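Local coordinates for antifreeze protein (Marinomonas primoryensis, PDB 5JUH) that forms the C-terminal, calcium-binding RTX region of a giant adhesin that binds its Antarctic bacterium to diatoms and ice, at residues Phe174-Val179 and Ala185-Val190; Gly156-Gly161 and Ala166-Asp171. One frame throughout, in Å; residues are numbered along the deposited sequence.

Contact 1: Phe174-Val179 and Ala185-Val190; sequences FDSNGV and ADSIKV. With CA (calcium ion), chain B.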
loop_
_atom_site.group_PDB
_atom_site.type_symbol
_atom_site.label_atom_id
_atom_site.label_comp_id
_atom_site.label_asym_id
_atom_site.label_seq_id
_atom_site.Cartn_x
_atom_site.Cartn_y
_atom_site.Cartn_z
ATOM N N PHE A 174 -3.002 11.450 -0.312
ATOM C CA PHE A 174 -1.688 11.059 0.095
ATOM C C PHE A 174 -0.957 12.082 1.013
ATOM O O PHE A 174 0.206 11.933 1.292
ATOM C CB PHE A 174 -0.835 10.734 -1.135
ATOM C CG PHE A 174 -1.043 9.329 -1.724
ATOM C CD1 PHE A 174 -2.265 8.816 -1.932
ATOM C CD2 PHE A 174 -0.023 8.587 -2.010
ATOM C CE1 PHE A 174 -2.454 7.559 -2.431
ATOM C CE2 PHE A 174 -0.176 7.323 -2.587
ATOM C CZ PHE A 174 -1.398 6.820 -2.764
ATOM N N ASP A 175 -1.679 13.014 1.575
ATOM C CA ASP A 175 -1.149 13.987 2.542
ATOM C C ASP A 175 -1.198 13.380 3.929
ATOM O O ASP A 175 -2.199 13.479 4.651
ATOM C CB ASP A 175 -1.990 15.211 2.478
ATOM C CG ASP A 175 -1.460 16.374 3.484
ATOM O OD1 ASP A 175 -0.273 16.331 3.977
ATOM O OD2 ASP A 175 -2.345 17.249 3.728
ATOM N N SER A 176 -0.106 12.739 4.318
ATOM C CA SER A 176 -0.087 12.016 5.636
ATOM C C SER A 176 0.038 12.938 6.815
ATOM O O SER A 176 -0.423 12.636 7.882
ATOM C CB SER A 176 0.991 10.980 5.649
ATOM O OG SER A 176 2.306 11.525 5.476
ATOM N N ASN A 177 0.708 14.054 6.603
ATOM C CA ASN A 177 1.081 14.980 7.705
ATOM C C ASN A 177 0.155 16.138 7.881
ATOM O O ASN A 177 0.279 16.889 8.837
ATOM C CB ASN A 177 2.578 15.322 7.691
ATOM C CG ASN A 177 2.968 16.183 6.528
ATOM O OD1 ASN A 177 2.120 16.691 5.827
ATOM N ND2 ASN A 177 4.205 16.360 6.333
ATOM N N GLY A 178 -0.791 16.320 6.969
ATOM C CA GLY A 178 -1.811 17.298 7.011
ATOM C C GLY A 178 -1.346 18.720 6.635
ATOM O O GLY A 178 -2.039 19.647 6.904
ATOM N N VAL A 179 -0.131 18.868 6.185
ATOM C CA VAL A 179 0.439 20.146 5.759
ATOM C C VAL A 179 1.076 20.086 4.397
ATOM O O VAL A 179 1.529 19.073 3.939
ATOM C CB VAL A 179 1.408 20.742 6.775
ATOM C CG1 VAL A 179 0.732 21.037 8.099
ATOM C CG2 VAL A 179 2.653 19.939 6.989
ATOM N N ALA A 185 7.824 15.009 2.192
ATOM C CA ALA A 185 7.777 14.871 3.645
ATOM C C ALA A 185 6.683 13.925 4.044
ATOM O O ALA A 185 6.700 13.407 5.123
ATOM C CB ALA A 185 7.496 16.222 4.298
ATOM N N ASP A 186 5.723 13.699 3.153
ATOM C CA ASP A 186 4.632 12.729 3.414
ATOM C C ASP A 186 5.132 11.311 3.230
ATOM O O ASP A 186 6.168 11.011 2.584
ATOM C CB ASP A 186 3.470 13.027 2.458
ATOM C CG ASP A 186 2.705 14.355 2.822
ATOM O OD1 ASP A 186 2.160 14.496 3.890
ATOM O OD2 ASP A 186 2.713 15.240 1.931
ATOM N N SER A 187 4.373 10.411 3.854
ATOM C CA SER A 187 4.702 8.992 3.743
ATOM C C SER A 187 3.461 8.151 3.802
ATOM O O SER A 187 2.361 8.597 4.180
ATOM C CB SER A 187 5.672 8.564 4.893
ATOM O OG SER A 187 5.012 8.810 6.152
ATOM N N ILE A 188 3.644 6.891 3.416
ATOM C CA ILE A 188 2.552 5.898 3.550
ATOM C C ILE A 188 3.009 4.794 4.465
ATOM O O ILE A 188 4.231 4.490 4.534
ATOM C CB ILE A 188 2.075 5.313 2.209
ATOM C CG1 ILE A 188 3.089 4.529 1.539
ATOM C CG2 ILE A 188 1.401 6.372 1.363
ATOM C CD1 ILE A 188 2.465 3.530 0.574
ATOM N N LYS A 189 2.040 4.166 5.099
ATOM C CA LYS A 189 2.277 3.015 5.947
ATOM C C LYS A 189 2.232 1.716 5.078
ATOM O O LYS A 189 1.215 1.476 4.418
ATOM C CB LYS A 189 1.291 2.980 7.053
ATOM C CG LYS A 189 1.435 4.180 7.962
ATOM C CD LYS A 189 0.642 4.103 9.240
ATOM C CE LYS A 189 -0.826 4.177 8.954
ATOM N NZ LYS A 189 -1.617 4.443 10.248
ATOM N N VAL A 190 3.310 0.944 5.079
ATOM C CA VAL A 190 3.445 -0.258 4.291
ATOM C C VAL A 190 3.718 -1.394 5.261
ATOM O O VAL A 190 4.596 -1.269 6.155
ATOM C CB VAL A 190 4.600 -0.163 3.313
ATOM C CG1 VAL A 190 4.892 -1.471 2.655
ATOM C CG2 VAL A 190 4.383 0.957 2.349
HETATM CA CA CA B . 1.756 16.855 3.455
HETATM O O HOH W 1 4.115 17.483 3.273
#

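Contact 2: Gly156-Gly161 and Ala166-Asp171; sequences GHVKVG and ANFGSD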
loop_
_atom_site.group_PDB
_atom_site.type_symbol
_atom_site.label_atom_id
_atom_site.label_comp_id
_atom_site.label_asym_id
_atom_site.label_seq_id
_atom_site.Cartn_x
_atom_site.Cartn_y
_atom_site.Cartn_z
ATOM N N GLY A 156 -0.658 9.757 -5.312
ATOM C CA GLY A 156 -1.712 8.930 -5.973
ATOM C C GLY A 156 -1.289 7.631 -6.574
ATOM O O GLY A 156 -2.121 6.961 -7.212
ATOM N N HIS A 157 -0.004 7.292 -6.354
ATOM C CA HIS A 157 0.492 6.044 -6.878
ATOM C C HIS A 157 1.425 5.364 -5.864
ATOM O O HIS A 157 2.241 6.007 -5.195
ATOM C CB HIS A 157 1.303 6.208 -8.186
ATOM C CG HIS A 157 0.469 6.667 -9.326
ATOM N ND1 HIS A 157 -0.076 5.769 -10.220
ATOM C CD2 HIS A 157 0.019 7.884 -9.630
ATOM C CE1 HIS A 157 -0.853 6.441 -11.040
ATOM N NE2 HIS A 157 -0.828 7.704 -10.689
ATOM N N VAL A 158 1.385 4.025 -5.925
ATOM C CA VAL A 158 2.377 3.213 -5.211
ATOM C C VAL A 158 2.765 2.100 -6.172
ATOM O O VAL A 158 1.887 1.363 -6.684
ATOM C CB VAL A 158 1.761 2.617 -3.894
ATOM C CG1 VAL A 158 2.759 1.727 -3.173
ATOM C CG2 VAL A 158 1.294 3.729 -2.963
ATOM N N LYS A 159 4.048 1.954 -6.411
ATOM C CA LYS A 159 4.552 1.037 -7.425
ATOM C C LYS A 159 5.588 0.128 -6.793
ATOM O O LYS A 159 6.353 0.575 -6.008
ATOM C CB LYS A 159 5.139 1.787 -8.623
ATOM C CG LYS A 159 4.057 2.599 -9.368
ATOM C CD LYS A 159 4.751 3.298 -10.495
ATOM C CE LYS A 159 3.895 4.361 -11.111
ATOM N NZ LYS A 159 2.956 3.958 -12.074
ATOM N N VAL A 160 5.579 -1.124 -7.275
ATOM C CA VAL A 160 6.668 -2.105 -6.984
ATOM C C VAL A 160 7.176 -2.649 -8.268
ATOM O O VAL A 160 6.378 -3.019 -9.049
ATOM C CB VAL A 160 6.137 -3.211 -6.010
ATOM C CG1 VAL A 160 7.216 -4.208 -5.774
ATOM C CG2 VAL A 160 5.685 -2.702 -4.651
ATOM N N GLY A 161 8.479 -2.545 -8.572
ATOM C CA GLY A 161 8.934 -2.974 -9.888
ATOM C C GLY A 161 8.394 -2.234 -11.061
ATOM O O GLY A 161 8.150 -2.812 -12.141
ATOM N N ALA A 166 -2.114 -0.930 -7.139
ATOM C CA ALA A 166 -3.561 -0.701 -7.067
ATOM C C ALA A 166 -3.832 0.555 -7.877
ATOM O O ALA A 166 -2.934 1.346 -8.038
ATOM C CB ALA A 166 -4.120 -0.522 -5.639
ATOM N N ASN A 167 -5.096 0.772 -8.249
ATOM C CA ASN A 167 -5.500 2.084 -8.755
ATOM C C ASN A 167 -6.141 2.818 -7.614
ATOM O O ASN A 167 -7.033 2.293 -6.969
ATOM C CB ASN A 167 -6.486 1.883 -9.904
ATOM C CG ASN A 167 -5.781 1.293 -11.120
ATOM O OD1 ASN A 167 -6.218 0.252 -11.668
ATOM N ND2 ASN A 167 -4.766 1.868 -11.490
ATOM N N PHE A 168 -5.669 3.990 -7.285
ATOM C CA PHE A 168 -6.179 4.820 -6.217
ATOM C C PHE A 168 -7.266 5.731 -6.707
ATOM O O PHE A 168 -7.066 6.415 -7.686
ATOM C CB PHE A 168 -5.045 5.546 -5.518
ATOM C CG PHE A 168 -4.087 4.640 -4.786
ATOM C CD1 PHE A 168 -4.452 4.214 -3.514
ATOM C CD2 PHE A 168 -2.986 4.100 -5.405
ATOM C CE1 PHE A 168 -3.660 3.382 -2.798
ATOM C CE2 PHE A 168 -2.195 3.181 -4.745
ATOM C CZ PHE A 168 -2.568 2.819 -3.434
ATOM N N GLY A 169 -8.452 5.681 -6.118
ATOM C CA GLY A 169 -9.616 6.389 -6.566
ATOM C C GLY A 169 -9.752 7.803 -6.060
ATOM O O GLY A 169 -8.841 8.300 -5.418
ATOM N N SER A 170 -10.884 8.429 -6.342
ATOM C CA SER A 170 -10.975 9.902 -6.144
ATOM C C SER A 170 -11.142 10.360 -4.789
ATOM O O SER A 170 -10.966 11.551 -4.527
ATOM C CB SER A 170 -12.128 10.503 -6.992
ATOM O OG SER A 170 -13.227 9.661 -6.774
ATOM N N ASP A 171 -11.409 9.490 -3.831
ATOM C CA ASP A 171 -11.457 9.922 -2.490
ATOM C C ASP A 171 -10.126 9.676 -1.769
ATOM O O ASP A 171 -10.077 9.878 -0.545
ATOM C CB ASP A 171 -12.567 9.144 -1.769
ATOM C CG ASP A 171 -13.951 9.458 -2.283
ATOM O OD1 ASP A 171 -14.199 10.651 -2.498
ATOM O OD2 ASP A 171 -14.779 8.536 -2.365
HETATM O O HOH W 2 -3.409 5.161 -8.796
HETATM O O HOH W 3 -4.260 8.423 -8.181
HETATM O O HOH W 4 -0.689 3.119 -7.849
#

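Contact 1: Phe174-Val179 and Ala185-Val190
The carboxylates of D175 and D186 and the amide of N177 meet around one calcium ion, their planes turned well apart, 79° between the two carboxylates and 59° between amide and D186. D186 clamps the ion from across the contact with both oxygens, OD1 and OD2 each 2.4 Å from calcium, while D175 gives OD1 alone at 2.2 Å. N177 OD1, V179 O, G181 O and a water complete seven ligands. With ligands at positions 1, 3, 5, 7 and 12, the spacing is that of an EF-hand-like calcium loop, here without flanking helices and followed by a strand. The short N177 suits a second task: its OD1 accepts from V179 N, an Asx turn that shapes residues 177-179. D186 OD1 also receives N177 N at 3.1 Å, nearly along its C-O axis, and OD2 receives T183 N. S176, with OG folded back between N and the carbonyl carbon (chi1 61°), accepts a nearly straight bond from S187 N, 2.9 Å from S176 OG. Away from the ion, toward the interior, F174 CD2 packs on I188 CG2 at 4.3 Å. Two carboxylates crowd within 3.0 Å (D175 OD1 to D186 OD1), so loop closure probably depends on calcium to offset their charge.

Contact 2: Gly156-Gly161 and Ala166-Asp171
A166 lies on the returning arm of a beta hairpin, strand 163-168, which runs antiparallel to strand 157-160, and here its contact with the first arm passes through water. V158 still pairs by backbone with V165, but one residue on, A166 O and V158 N both lie near a water, 2.9 Å and 3.0 Å from its oxygen, V158 N donating to it. The small methyl of A166 suits a buried place against L99 and I111. N167 faces away, as befits an exposed polar residue, while its backbone bonds to D109 and I111 tie this arm to strand 110-111.

F168 carries the direct contact. Its CG stands anti to the carbonyl carbon (chi1 -65°), which lays the ring along the 156-158 backbone, reaching V158 with its far end: CE2 lies 4.0 Å from V158 CG2. Nearer the root, CD2 comes to 3.5 Å from G156 O. A flat, wide side chain fits because it spans from the carbonyl just before strand 157-160 to the valine that belongs to the interior, and goes on to meet L121. The backbone of G156 has phi 92°, a conformation that suits glycine because a CB there would press on the preceding carbonyl O. A second water donates to G156 O at 2.7 Å and accepts from F168 N at 3.0 Å, lying in plane at the F168 ring edge and above the H157 ring, toward its rim; H157 ND1 bonds to D164 OD1. Beyond F168 the segment leaves the hairpin through G169, whose backbone pairs with I111 and whose O is hydrogen-bonded to S172 OG.

Both contacts are partly buried, but contact 1 lies nearer the periphery: its centre is about 12 Å from the chain centre, whereas the centre of contact 2 is about 8 Å from it. Contact 1 closes a loop on strand 187-192 of one sheet through charge, metal and direct hydrogen bonds; contact 2 stays within a hairpin of the other sheet, where residues 156-161 and 166-171 are joined by waters and the F168 ring. They share no element, but their apolar sides merge between the sheets: I188 CD1 touches V158 CG2 at 3.7 Å, and F174 inserts its ring against G156, H157 and V158 while meeting F168 edge to face. F174 thus connects the calcium loop to the hydrophobic interior.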